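Local coordinates for protein metallocarboxypeptidase (Trypanosoma cruzi, PDB 3DWC) that probably removes single amino acids, other than proline, from the C-terminal end of peptides as a metal-dependent carboxypeptidase of the M32 family, at residues V12-L16 against M53-I57; N83-M87 against S471-T475; S345-I349 against L394-T398; L364-I368 against V385-M390. Residue numbers count along the deposited sequence, not the author numbering.

Contact 1. Residues V12-L16 against M53-I57; sequences VFTKL and MHDTI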
loop_
_atom_site.group_PDB
_atom_site.type_symbol
_atom_site.label_atom_id
_atom_site.label_comp_id
_atom_site.label_asym_id
_atom_site.label_seq_id
_atom_site.Cartn_x
_atom_site.Cartn_y
_atom_site.Cartn_z
ATOM N N VAL B 12 7.484 13.555 -19.832
ATOM C CA VAL B 12 6.340 13.989 -19.055
ATOM C C VAL B 12 5.455 12.804 -18.748
ATOM O O VAL B 12 5.020 12.648 -17.626
ATOM C CB VAL B 12 5.513 15.045 -19.788
ATOM C CG1 VAL B 12 4.227 15.347 -19.041
ATOM C CG2 VAL B 12 6.346 16.320 -19.974
ATOM N N PHE B 13 5.228 11.925 -19.721
ATOM C CA PHE B 13 4.291 10.817 -19.498
ATOM C C PHE B 13 4.848 9.729 -18.555
ATOM O O PHE B 13 4.097 9.095 -17.832
ATOM C CB PHE B 13 3.771 10.275 -20.836
ATOM C CG PHE B 13 2.583 11.024 -21.331
ATOM C CD1 PHE B 13 2.733 12.195 -22.050
ATOM C CD2 PHE B 13 1.299 10.609 -20.998
ATOM C CE1 PHE B 13 1.634 12.911 -22.495
ATOM C CE2 PHE B 13 0.193 11.342 -21.419
ATOM C CZ PHE B 13 0.377 12.513 -22.176
ATOM N N THR B 14 6.166 9.551 -18.555
ATOM C CA THR B 14 6.845 8.723 -17.583
ATOM C C THR B 14 6.679 9.306 -16.182
ATOM O O THR B 14 6.440 8.557 -15.253
ATOM C CB THR B 14 8.326 8.535 -17.955
ATOM O OG1 THR B 14 8.388 7.783 -19.198
ATOM C CG2 THR B 14 9.124 7.784 -16.836
ATOM N N LYS B 15 6.767 10.626 -16.037
ATOM C CA LYS B 15 6.512 11.284 -14.757
ATOM C C LYS B 15 5.122 10.941 -14.250
ATOM O O LYS B 15 4.976 10.470 -13.114
ATOM C CB LYS B 15 6.704 12.800 -14.907
ATOM C CG LYS B 15 6.954 13.532 -13.658
ATOM C CD LYS B 15 7.768 14.804 -13.869
ATOM C CE LYS B 15 7.121 15.750 -14.895
ATOM N NZ LYS B 15 7.442 17.227 -14.672
ATOM N N LEU B 16 4.115 11.157 -15.096
ATOM C CA LEU B 16 2.716 10.838 -14.780
ATOM C C LEU B 16 2.493 9.382 -14.398
ATOM O O LEU B 16 1.770 9.100 -13.452
ATOM C CB LEU B 16 1.798 11.195 -15.966
ATOM C CG LEU B 16 1.604 12.690 -16.256
ATOM C CD1 LEU B 16 0.872 12.880 -17.592
ATOM C CD2 LEU B 16 0.893 13.485 -15.034
ATOM N N MET B 53 -1.076 15.537 -10.767
ATOM C CA MET B 53 -1.176 14.887 -12.072
ATOM C C MET B 53 -2.007 15.739 -13.016
ATOM O O MET B 53 -1.634 15.933 -14.166
ATOM C CB MET B 53 -1.774 13.511 -11.942
ATOM C CG MET B 53 -0.938 12.608 -11.099
ATOM S SD MET B 53 -1.620 10.970 -10.960
ATOM C CE MET B 53 -1.493 10.384 -12.653
ATOM N N HIS B 54 -3.107 16.295 -12.521
ATOM C CA HIS B 54 -3.941 17.174 -13.331
ATOM C C HIS B 54 -3.236 18.450 -13.825
ATOM O O HIS B 54 -3.382 18.817 -15.003
ATOM C CB HIS B 54 -5.183 17.576 -12.558
ATOM C CG HIS B 54 -6.058 18.534 -13.301
ATOM N ND1 HIS B 54 -6.868 18.142 -14.344
ATOM C CD2 HIS B 54 -6.254 19.865 -13.148
ATOM C CE1 HIS B 54 -7.544 19.189 -14.786
ATOM N NE2 HIS B 54 -7.182 20.247 -14.082
ATOM N N ASP B 55 -2.515 19.133 -12.930
ATOM C CA ASP B 55 -1.742 20.322 -13.274
ATOM C C ASP B 55 -0.610 20.009 -14.250
ATOM O O ASP B 55 -0.309 20.809 -15.127
ATOM C CB ASP B 55 -1.128 20.950 -12.022
ATOM C CG ASP B 55 -2.154 21.551 -11.099
ATOM O OD1 ASP B 55 -3.327 21.697 -11.492
ATOM O OD2 ASP B 55 -1.795 21.865 -9.958
ATOM N N THR B 56 0.006 18.842 -14.092
ATOM C CA THR B 56 1.074 18.400 -14.968
ATOM C C THR B 56 0.592 18.197 -16.406
ATOM O O THR B 56 1.190 18.754 -17.330
ATOM C CB THR B 56 1.710 17.107 -14.423
ATOM O OG1 THR B 56 2.197 17.368 -13.107
ATOM C CG2 THR B 56 2.877 16.646 -15.292
ATOM N N ILE B 57 -0.495 17.443 -16.594
ATOM C CA ILE B 57 -1.011 17.160 -17.957
ATOM C C ILE B 57 -1.729 18.350 -18.590
ATOM O O ILE B 57 -1.818 18.422 -19.815
ATOM C CB ILE B 57 -1.935 15.890 -18.016
ATOM C CG1 ILE B 57 -1.921 15.266 -19.450
ATOM C CG2 ILE B 57 -3.331 16.218 -17.547
ATOM C CD1 ILE B 57 -2.747 13.967 -19.632
HETATM O O HOH W 1 5.605 17.618 -12.881
#
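Two helices joined by a short connection and running back along one another form an antiparallel helical hairpin; in this pair, helices 3-32 and 39-57 of the M32 carboxypeptidase fold, the helices meet at this level through a small apolar cluster centred on Leu-16, Thr-56 and Ile-57. The short segments run at 171° to each other with their axes 10.6 Å apart, and the nearest CA atoms are those of Leu-16 and Met-53, 6.2 Å apart. Leu-16 gives up about 101 Å² to the partner helix, far more than any other residue. Its CA-CB bond points sideways, but the m,t rotamer carries both methyls across the gap: CD2 lies 3.7 Å from CG2 of Thr-56 and 4.1 Å from CB of Met-53, while CD1 meets CG1 of Ile-57 at 4.1 Å. Thr-56, whose CA-CB bond points toward helix 3-32, presents its methyl to Leu-16 and, more loosely, to Val-12, because its hydroxyl bonds back to the carbonyl of His-52. Ile-57 extends the apolar seam to Phe-13, whose CZ is 4.3 Å from Ile-57 CD1; both side chains also rest on Ala-90 of helix 78-95, so a third helix closes that flank. At the more polar border a water oxygen accepts a hydrogen bond from Lys-15 NZ at 2.6 Å, and the same water oxygen, 3.4 Å from Thr-56 OG1, donates a weak one to it.

Contact 2. Residues N83-M87 against S471-T475; sequences NLREM and SSLTT
At residues 83-87 and 471-475, a helix arginine binds two successive carbonyls of a loop. The first segment is a turn within helix 78-95; the second is irregular, with phi/psi of -113°/28° at Ser-471, -82°/-26° at Ser-472, -110°/151° at Leu-473 and -55°/151° at Thr-474, the N-cap residue, whose side chain makes no capping bond; Thr-475 is already helical. Glu-86 and Ser-471 have the closest CA atoms, 7.4 Å apart. Among the hydrogen bonds, Arg-85 (t,t,p) sends NH2 to Ser-472 O at 3.2 Å and, weakly, to Ser-471 O at 2.9 Å, both acceptors lying near the guanidinium plane. The salt bridge stays within the helix: Glu-86 (m,m) receives Arg-85 NE on OE2 at 2.9 Å and NH2 on the same oxygen at 3.2 Å. Arg-292 pairs with Glu-86 OE1 and also bonds Leu-473 O. Packing is slight, with Glu-86 CD 4.0 Å from Ser-471 CB. Glu-86 OE2 and Ser-471 O, both acceptors, are 3.3 Å apart, a proximity made tolerable by the shared arginine NH2.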
loop_
_atom_site.group_PDB
_atom_site.type_symbol
_atom_site.label_atom_id
_atom_site.label_comp_id
_atom_site.label_asym_id
_atom_site.label_seq_id
_atom_site.Cartn_x
_atom_site.Cartn_y
_atom_site.Cartn_z
ATOM N N ASN B 83 1.920 6.251 -30.116
ATOM C CA ASN B 83 2.050 6.747 -28.742
ATOM C C ASN B 83 1.646 8.212 -28.733
ATOM O O ASN B 83 0.914 8.636 -27.834
ATOM C CB ASN B 83 3.462 6.500 -28.211
ATOM C CG ASN B 83 3.601 6.741 -26.723
ATOM O OD1 ASN B 83 2.710 6.408 -25.926
ATOM N ND2 ASN B 83 4.744 7.312 -26.333
ATOM N N LEU B 84 2.047 8.973 -29.767
ATOM C CA LEU B 84 1.658 10.387 -29.826
ATOM C C LEU B 84 0.134 10.541 -29.913
ATOM O O LEU B 84 -0.444 11.433 -29.297
ATOM C CB LEU B 84 2.347 11.113 -30.990
ATOM C CG LEU B 84 2.141 12.627 -31.130
ATOM C CD1 LEU B 84 2.456 13.389 -29.839
ATOM C CD2 LEU B 84 2.975 13.173 -32.313
ATOM N N ARG B 85 -0.515 9.667 -30.690
ATOM C CA ARG B 85 -1.993 9.583 -30.713
ATOM C C ARG B 85 -2.582 9.325 -29.313
ATOM O O ARG B 85 -3.559 9.949 -28.916
ATOM C CB ARG B 85 -2.453 8.465 -31.657
ATOM C CG ARG B 85 -3.957 8.404 -31.901
ATOM C CD ARG B 85 -4.334 7.143 -32.683
ATOM N NE ARG B 85 -3.976 5.940 -31.935
ATOM C CZ ARG B 85 -3.534 4.799 -32.462
ATOM N NH1 ARG B 85 -3.367 4.658 -33.761
ATOM N NH2 ARG B 85 -3.243 3.790 -31.656
ATOM N N GLU B 86 -1.985 8.394 -28.573
ATOM C CA GLU B 86 -2.516 8.059 -27.268
ATOM C C GLU B 86 -2.250 9.184 -26.266
ATOM O O GLU B 86 -3.070 9.418 -25.384
ATOM C CB GLU B 86 -2.005 6.707 -26.808
ATOM C CG GLU B 86 -2.440 5.595 -27.706
ATOM C CD GLU B 86 -3.955 5.540 -27.938
ATOM O OE1 GLU B 86 -4.710 5.695 -26.968
ATOM O OE2 GLU B 86 -4.372 5.305 -29.089
ATOM N N MET B 87 -1.130 9.896 -26.424
ATOM C CA MET B 87 -0.844 11.073 -25.609
ATOM C C MET B 87 -1.886 12.169 -25.783
ATOM O O MET B 87 -2.339 12.743 -24.812
ATOM C CB MET B 87 0.526 11.674 -25.982
ATOM C CG MET B 87 1.727 10.863 -25.564
ATOM S SD MET B 87 3.238 11.544 -26.253
ATOM C CE MET B 87 4.462 10.689 -25.217
ATOM N N SER B 471 -2.361 -0.370 -26.813
ATOM C CA SER B 471 -3.152 0.671 -27.515
ATOM C C SER B 471 -2.489 1.218 -28.755
ATOM O O SER B 471 -2.752 2.381 -29.146
ATOM C CB SER B 471 -3.490 1.838 -26.558
ATOM O OG SER B 471 -4.323 1.312 -25.575
ATOM N N SER B 472 -1.659 0.378 -29.387
ATOM C CA SER B 472 -0.843 0.792 -30.518
ATOM C C SER B 472 -1.658 0.766 -31.777
ATOM O O SER B 472 -1.339 1.456 -32.707
ATOM C CB SER B 472 0.393 -0.113 -30.716
ATOM O OG SER B 472 0.010 -1.481 -30.740
ATOM N N LEU B 473 -2.676 -0.072 -31.780
ATOM C CA LEU B 473 -3.664 -0.118 -32.806
ATOM C C LEU B 473 -4.998 0.384 -32.311
ATOM O O LEU B 473 -5.347 0.219 -31.193
ATOM C CB LEU B 473 -3.883 -1.553 -33.257
ATOM C CG LEU B 473 -2.612 -2.198 -33.800
ATOM C CD1 LEU B 473 -2.883 -3.686 -33.956
ATOM C CD2 LEU B 473 -2.205 -1.509 -35.096
ATOM N N THR B 474 -5.757 0.922 -33.226
ATOM C CA THR B 474 -7.159 1.165 -33.092
ATOM C C THR B 474 -7.929 -0.142 -32.726
ATOM O O THR B 474 -7.500 -1.230 -33.091
ATOM C CB THR B 474 -7.551 1.682 -34.494
ATOM O OG1 THR B 474 -7.442 3.128 -34.515
ATOM C CG2 THR B 474 -8.856 1.163 -34.991
ATOM N N THR B 475 -9.051 -0.043 -32.018
ATOM C CA THR B 475 -9.847 -1.260 -31.721
ATOM C C THR B 475 -10.250 -2.001 -33.007
ATOM O O THR B 475 -10.163 -3.220 -33.072
ATOM C CB THR B 475 -11.102 -0.955 -30.881
ATOM O OG1 THR B 475 -10.747 -0.198 -29.712
ATOM C CG2 THR B 475 -11.816 -2.259 -30.427
#

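Contact 3. Residues S345-I349 against L394-T398; sequences SPGLI and LGLET
Leu-348 lays its CD2 methyl over the side chains of Leu-396 and Thr-398 and the carbonyl of Glu-397, 3.9 Å from CB of Leu-396, 4.0 Å from O of Glu-397 and 3.7 Å from CG2 of Thr-398. Its backbone is at -95°/-23° and its CA-CB bond points sideways; the m,t rotamer is what brings the tip across. Leu-396, also m,t and pointing toward the other segment, answers with CD1, which sits 3.5 Å from CA of Gly-347 and 3.9 Å from the carbonyl carbon of Pro-346. The glycine is extended (phi -151°, psi -173°). Two loops thus run side by side, their touching parts only 25° apart in direction, with CA pairs Pro-346 to Leu-394 at 6.3 Å and Leu-348 to Leu-396 at 7.3 Å; they meet by apolar packing, without the hydrogen-bond ladder of a parallel sheet. In this largely helical M32 fold, one loop precedes helix 358-374 and the other follows helix 382-394, whose exit is marked by Gly-395 with positive phi (69°, psi 22°). From there residues 396 and 397 are extended, at phi/psi of -126°/144° and -95°/145°. Pro-346 (-61°/146°, C-gamma exo) closes the other end, its CB 4.3 Å from CD2 of Leu-394 (m,t) and 4.4 Å from CD1 of Leu-396. Leu-186 of helix 168-196 touches both Pro-346 and Leu-394.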
loop_
_atom_site.group_PDB
_atom_site.type_symbol
_atom_site.label_atom_id
_atom_site.label_comp_id
_atom_site.label_asym_id
_atom_site.label_seq_id
_atom_site.Cartn_x
_atom_site.Cartn_y
_atom_site.Cartn_z
ATOM N N SER B 345 -31.527 -18.795 -14.854
ATOM C CA SER B 345 -32.602 -18.366 -13.959
ATOM C C SER B 345 -32.694 -16.847 -13.915
ATOM O O SER B 345 -31.936 -16.194 -13.210
ATOM C CB SER B 345 -32.380 -18.883 -12.545
ATOM O OG SER B 345 -33.607 -18.746 -11.864
ATOM N N PRO B 346 -33.611 -16.271 -14.699
ATOM C CA PRO B 346 -33.712 -14.819 -14.743
ATOM C C PRO B 346 -34.058 -14.228 -13.399
ATOM O O PRO B 346 -34.767 -14.831 -12.636
ATOM C CB PRO B 346 -34.839 -14.583 -15.723
ATOM C CG PRO B 346 -34.850 -15.785 -16.543
ATOM C CD PRO B 346 -34.558 -16.900 -15.614
ATOM N N GLY B 347 -33.521 -13.055 -13.131
ATOM C CA GLY B 347 -33.769 -12.347 -11.899
ATOM C C GLY B 347 -33.650 -10.842 -12.117
ATOM O O GLY B 347 -33.479 -10.363 -13.225
ATOM N N LEU B 348 -33.718 -10.102 -11.028
ATOM C CA LEU B 348 -33.841 -8.660 -11.080
ATOM C C LEU B 348 -32.532 -7.941 -10.982
ATOM O O LEU B 348 -32.431 -6.792 -11.401
ATOM C CB LEU B 348 -34.727 -8.181 -9.910
ATOM C CG LEU B 348 -36.213 -8.508 -10.012
ATOM C CD1 LEU B 348 -37.027 -7.891 -8.821
ATOM C CD2 LEU B 348 -36.758 -8.040 -11.353
ATOM N N ILE B 349 -31.532 -8.597 -10.397
ATOM C CA ILE B 349 -30.263 -7.944 -10.107
ATOM C C ILE B 349 -29.174 -8.329 -11.158
ATOM O O ILE B 349 -28.722 -9.440 -11.201
ATOM C CB ILE B 349 -29.756 -8.309 -8.683
ATOM C CG1 ILE B 349 -30.844 -8.050 -7.587
ATOM C CG2 ILE B 349 -28.456 -7.534 -8.367
ATOM C CD1 ILE B 349 -31.374 -6.647 -7.532
ATOM N N LEU B 394 -36.746 -9.858 -19.858
ATOM C CA LEU B 394 -36.511 -10.913 -18.849
ATOM C C LEU B 394 -37.786 -11.526 -18.252
ATOM O O LEU B 394 -37.697 -12.426 -17.417
ATOM C CB LEU B 394 -35.664 -10.343 -17.715
ATOM C CG LEU B 394 -34.213 -10.024 -18.080
ATOM C CD1 LEU B 394 -33.670 -8.890 -17.242
ATOM C CD2 LEU B 394 -33.326 -11.258 -17.930
ATOM N N GLY B 395 -38.957 -11.038 -18.650
ATOM C CA GLY B 395 -40.231 -11.552 -18.139
ATOM C C GLY B 395 -40.515 -11.244 -16.671
ATOM O O GLY B 395 -41.337 -11.916 -16.047
ATOM N N LEU B 396 -39.869 -10.216 -16.126
ATOM C CA LEU B 396 -40.044 -9.862 -14.724
ATOM C C LEU B 396 -40.443 -8.412 -14.534
ATOM O O LEU B 396 -39.976 -7.542 -15.261
ATOM C CB LEU B 396 -38.748 -10.119 -13.968
ATOM C CG LEU B 396 -38.262 -11.569 -13.944
ATOM C CD1 LEU B 396 -36.942 -11.611 -13.208
ATOM C CD2 LEU B 396 -39.306 -12.505 -13.290
ATOM N N GLU B 397 -41.296 -8.174 -13.529
ATOM C CA GLU B 397 -41.777 -6.836 -13.154
ATOM C C GLU B 397 -40.962 -6.205 -12.038
ATOM O O GLU B 397 -40.556 -6.886 -11.098
ATOM C CB GLU B 397 -43.212 -6.907 -12.631
ATOM C CG GLU B 397 -44.254 -7.306 -13.652
ATOM C CD GLU B 397 -45.670 -7.031 -13.169
ATOM O OE1 GLU B 397 -46.609 -7.340 -13.938
ATOM O OE2 GLU B 397 -45.842 -6.490 -12.038
ATOM N N THR B 398 -40.812 -4.878 -12.119
ATOM C CA THR B 398 -40.183 -4.060 -11.081
ATOM C C THR B 398 -41.045 -2.885 -10.597
ATOM O O THR B 398 -40.621 -2.152 -9.698
ATOM C CB THR B 398 -38.851 -3.458 -11.593
ATOM O OG1 THR B 398 -39.114 -2.568 -12.688
ATOM C CG2 THR B 398 -37.882 -4.559 -12.040
#

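Contact 4. Residues L364-I368 against V385-M390; sequences LRYEI and VWNEKM
The buried carboxylate of Glu-367 (m,t) is met by Lys-389 (m,t,t,m) in a hydrogen-bonded salt bridge, NZ to OE2 at 2.7 Å. OE2 also takes the hydroxyl of Tyr-393, and OE1 pairs with Arg-179, so both carboxylate oxygens are satisfied. Arg-365 stands at the other flank: NE pairs with Asp-409, NH2 bonds His-361 O, and the guanidinium makes a cation-pi contact with Phe-420. Its NH1 comes 3.5 Å from CZ2 of Trp-386, at the indole edge, with that carbon over the guanidinium face. The frame is an antiparallel helix pair, 358-374 and 382-394, whose segments cross at 142° with axes 10.5 Å apart; CA atoms are nearest at Leu-364/Lys-389 (6.3 Å) and Ile-368/Val-385 (7.7 Å). Apolar atoms fill the space between the polar flanks. CD1 of Leu-364 (chi1 102°, chi2 64°) makes a CH-pi contact 3.8 Å above the six-membered ring of Trp-386 (chi1 -168°, chi2 -79°), CD2 meets Met-390 SD at 3.5 Å, and Ile-368 CG1 touches Val-385 CG1 at 4.0 Å.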
loop_
_atom_site.group_PDB
_atom_site.type_symbol
_atom_site.label_atom_id
_atom_site.label_comp_id
_atom_site.label_asym_id
_atom_site.label_seq_id
_atom_site.Cartn_x
_atom_site.Cartn_y
_atom_site.Cartn_z
ATOM N N LEU B 364 -30.787 -3.167 -21.704
ATOM C CA LEU B 364 -31.740 -2.218 -21.129
ATOM C C LEU B 364 -31.124 -0.951 -20.518
ATOM O O LEU B 364 -31.758 0.113 -20.532
ATOM C CB LEU B 364 -32.656 -2.926 -20.149
ATOM C CG LEU B 364 -32.571 -2.915 -18.640
ATOM C CD1 LEU B 364 -32.793 -1.557 -17.974
ATOM C CD2 LEU B 364 -33.637 -3.887 -18.236
ATOM N N ARG B 365 -29.917 -1.046 -19.973
ATOM C CA ARG B 365 -29.285 0.147 -19.436
ATOM C C ARG B 365 -28.780 0.999 -20.576
ATOM O O ARG B 365 -28.862 2.221 -20.513
ATOM C CB ARG B 365 -28.190 -0.186 -18.463
ATOM C CG ARG B 365 -28.685 -0.859 -17.210
ATOM C CD ARG B 365 -27.552 -1.616 -16.498
ATOM N NE ARG B 365 -27.900 -1.985 -15.118
ATOM C CZ ARG B 365 -28.842 -2.877 -14.825
ATOM N NH1 ARG B 365 -29.134 -3.162 -13.572
ATOM N NH2 ARG B 365 -29.520 -3.464 -15.792
ATOM N N TYR B 366 -28.288 0.362 -21.635
ATOM C CA TYR B 366 -27.845 1.100 -22.809
ATOM C C TYR B 366 -29.009 2.018 -23.315
ATOM O O TYR B 366 -28.866 3.244 -23.446
ATOM C CB TYR B 366 -27.318 0.135 -23.895
ATOM C CG TYR B 366 -27.157 0.819 -25.218
ATOM C CD1 TYR B 366 -27.970 0.511 -26.285
ATOM C CD2 TYR B 366 -26.224 1.854 -25.375
ATOM C CE1 TYR B 366 -27.830 1.178 -27.514
ATOM C CE2 TYR B 366 -26.076 2.506 -26.577
ATOM C CZ TYR B 366 -26.884 2.169 -27.633
ATOM O OH TYR B 366 -26.739 2.846 -28.791
ATOM N N GLU B 367 -30.169 1.404 -23.505
ATOM C CA GLU B 367 -31.305 2.044 -24.120
ATOM C C GLU B 367 -31.800 3.249 -23.324
ATOM O O GLU B 367 -32.018 4.323 -23.876
ATOM C CB GLU B 367 -32.408 0.999 -24.344
ATOM C CG GLU B 367 -31.989 0.031 -25.430
ATOM C CD GLU B 367 -32.812 -1.232 -25.545
ATOM O OE1 GLU B 367 -32.443 -2.063 -26.417
ATOM O OE2 GLU B 367 -33.803 -1.409 -24.802
ATOM N N ILE B 368 -31.901 3.074 -22.021
ATOM C CA ILE B 368 -32.267 4.144 -21.133
ATOM C C ILE B 368 -31.243 5.285 -21.147
ATOM O O ILE B 368 -31.630 6.450 -21.334
ATOM C CB ILE B 368 -32.482 3.613 -19.715
ATOM C CG1 ILE B 368 -33.701 2.686 -19.714
ATOM C CG2 ILE B 368 -32.676 4.779 -18.730
ATOM C CD1 ILE B 368 -33.710 1.682 -18.617
ATOM N N VAL B 385 -40.048 2.907 -17.541
ATOM C CA VAL B 385 -39.343 2.325 -18.675
ATOM C C VAL B 385 -38.437 1.149 -18.249
ATOM O O VAL B 385 -38.256 0.216 -19.005
ATOM C CB VAL B 385 -38.492 3.409 -19.379
ATOM C CG1 VAL B 385 -37.664 2.800 -20.497
ATOM C CG2 VAL B 385 -39.395 4.552 -19.918
ATOM N N TRP B 386 -37.877 1.214 -17.042
ATOM C CA TRP B 386 -37.090 0.110 -16.471
ATOM C C TRP B 386 -37.943 -1.134 -16.357
ATOM O O TRP B 386 -37.518 -2.231 -16.739
ATOM C CB TRP B 386 -36.602 0.475 -15.077
ATOM C CG TRP B 386 -35.583 -0.451 -14.558
ATOM C CD1 TRP B 386 -35.783 -1.677 -14.012
ATOM C CD2 TRP B 386 -34.186 -0.214 -14.525
ATOM N NE1 TRP B 386 -34.580 -2.233 -13.640
ATOM C CE2 TRP B 386 -33.581 -1.351 -13.949
ATOM C CE3 TRP B 386 -33.374 0.848 -14.938
ATOM C CZ2 TRP B 386 -32.217 -1.455 -13.770
ATOM C CZ3 TRP B 386 -31.981 0.736 -14.759
ATOM C CH2 TRP B 386 -31.434 -0.396 -14.172
ATOM N N ASN B 387 -39.159 -0.933 -15.839
ATOM C CA ASN B 387 -40.152 -1.995 -15.707
ATOM C C ASN B 387 -40.615 -2.562 -17.058
ATOM O O ASN B 387 -40.778 -3.780 -17.213
ATOM C CB ASN B 387 -41.352 -1.484 -14.916
ATOM C CG ASN B 387 -42.459 -2.515 -14.815
ATOM O OD1 ASN B 387 -42.289 -3.568 -14.206
ATOM N ND2 ASN B 387 -43.591 -2.228 -15.441
ATOM N N GLU B 388 -40.868 -1.675 -18.019
ATOM C CA GLU B 388 -41.270 -2.089 -19.368
ATOM C C GLU B 388 -40.248 -3.030 -19.990
ATOM O O GLU B 388 -40.578 -4.082 -20.539
ATOM C CB GLU B 388 -41.410 -0.873 -20.286
ATOM C CG GLU B 388 -42.672 -0.049 -20.070
ATOM C CD GLU B 388 -42.738 1.169 -20.993
ATOM O OE1 GLU B 388 -43.851 1.737 -21.175
ATOM O OE2 GLU B 388 -41.676 1.559 -21.537
ATOM N N LYS B 389 -38.995 -2.596 -19.932
ATOM C CA LYS B 389 -37.889 -3.331 -20.506
ATOM C C LYS B 389 -37.655 -4.635 -19.762
ATOM O O LYS B 389 -37.381 -5.650 -20.388
ATOM C CB LYS B 389 -36.643 -2.444 -20.549
ATOM C CG LYS B 389 -36.760 -1.360 -21.653
ATOM C CD LYS B 389 -35.672 -0.295 -21.631
ATOM C CE LYS B 389 -35.832 0.712 -22.782
ATOM N NZ LYS B 389 -35.903 0.075 -24.149
ATOM N N MET B 390 -37.817 -4.610 -18.439
ATOM C CA MET B 390 -37.582 -5.801 -17.601
ATOM C C MET B 390 -38.592 -6.907 -17.902
ATOM O O MET B 390 -38.215 -8.077 -18.053
ATOM C CB MET B 390 -37.606 -5.437 -16.097
ATOM C CG MET B 390 -36.309 -4.829 -15.562
ATOM S SD MET B 390 -34.827 -5.913 -15.644
ATOM C CE MET B 390 -35.329 -7.315 -14.610
#

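In the fold
From the N terminus, contact 1 closes first, folding helix 39-57 back on helix 3-32, before contact 2 opens on helix 78-95. Contact 2 then spans most of the chain, bringing the loop ahead of helix 475-483 back to the N-terminal helices; the two touch where Phe-13 packs on Met-87. Inside that long loop lie the other contacts, contact 4 nested in turn within contact 3: helices 358-374 and 382-394 pair, and the loops flanking them meet. These two share a border, Asn-387 OD1 probably accepting a hydrogen bond from Thr-398 N at 2.9 Å. The centres of contacts 1 and 3 are about 46 Å apart, on opposite sides of the chain's centre.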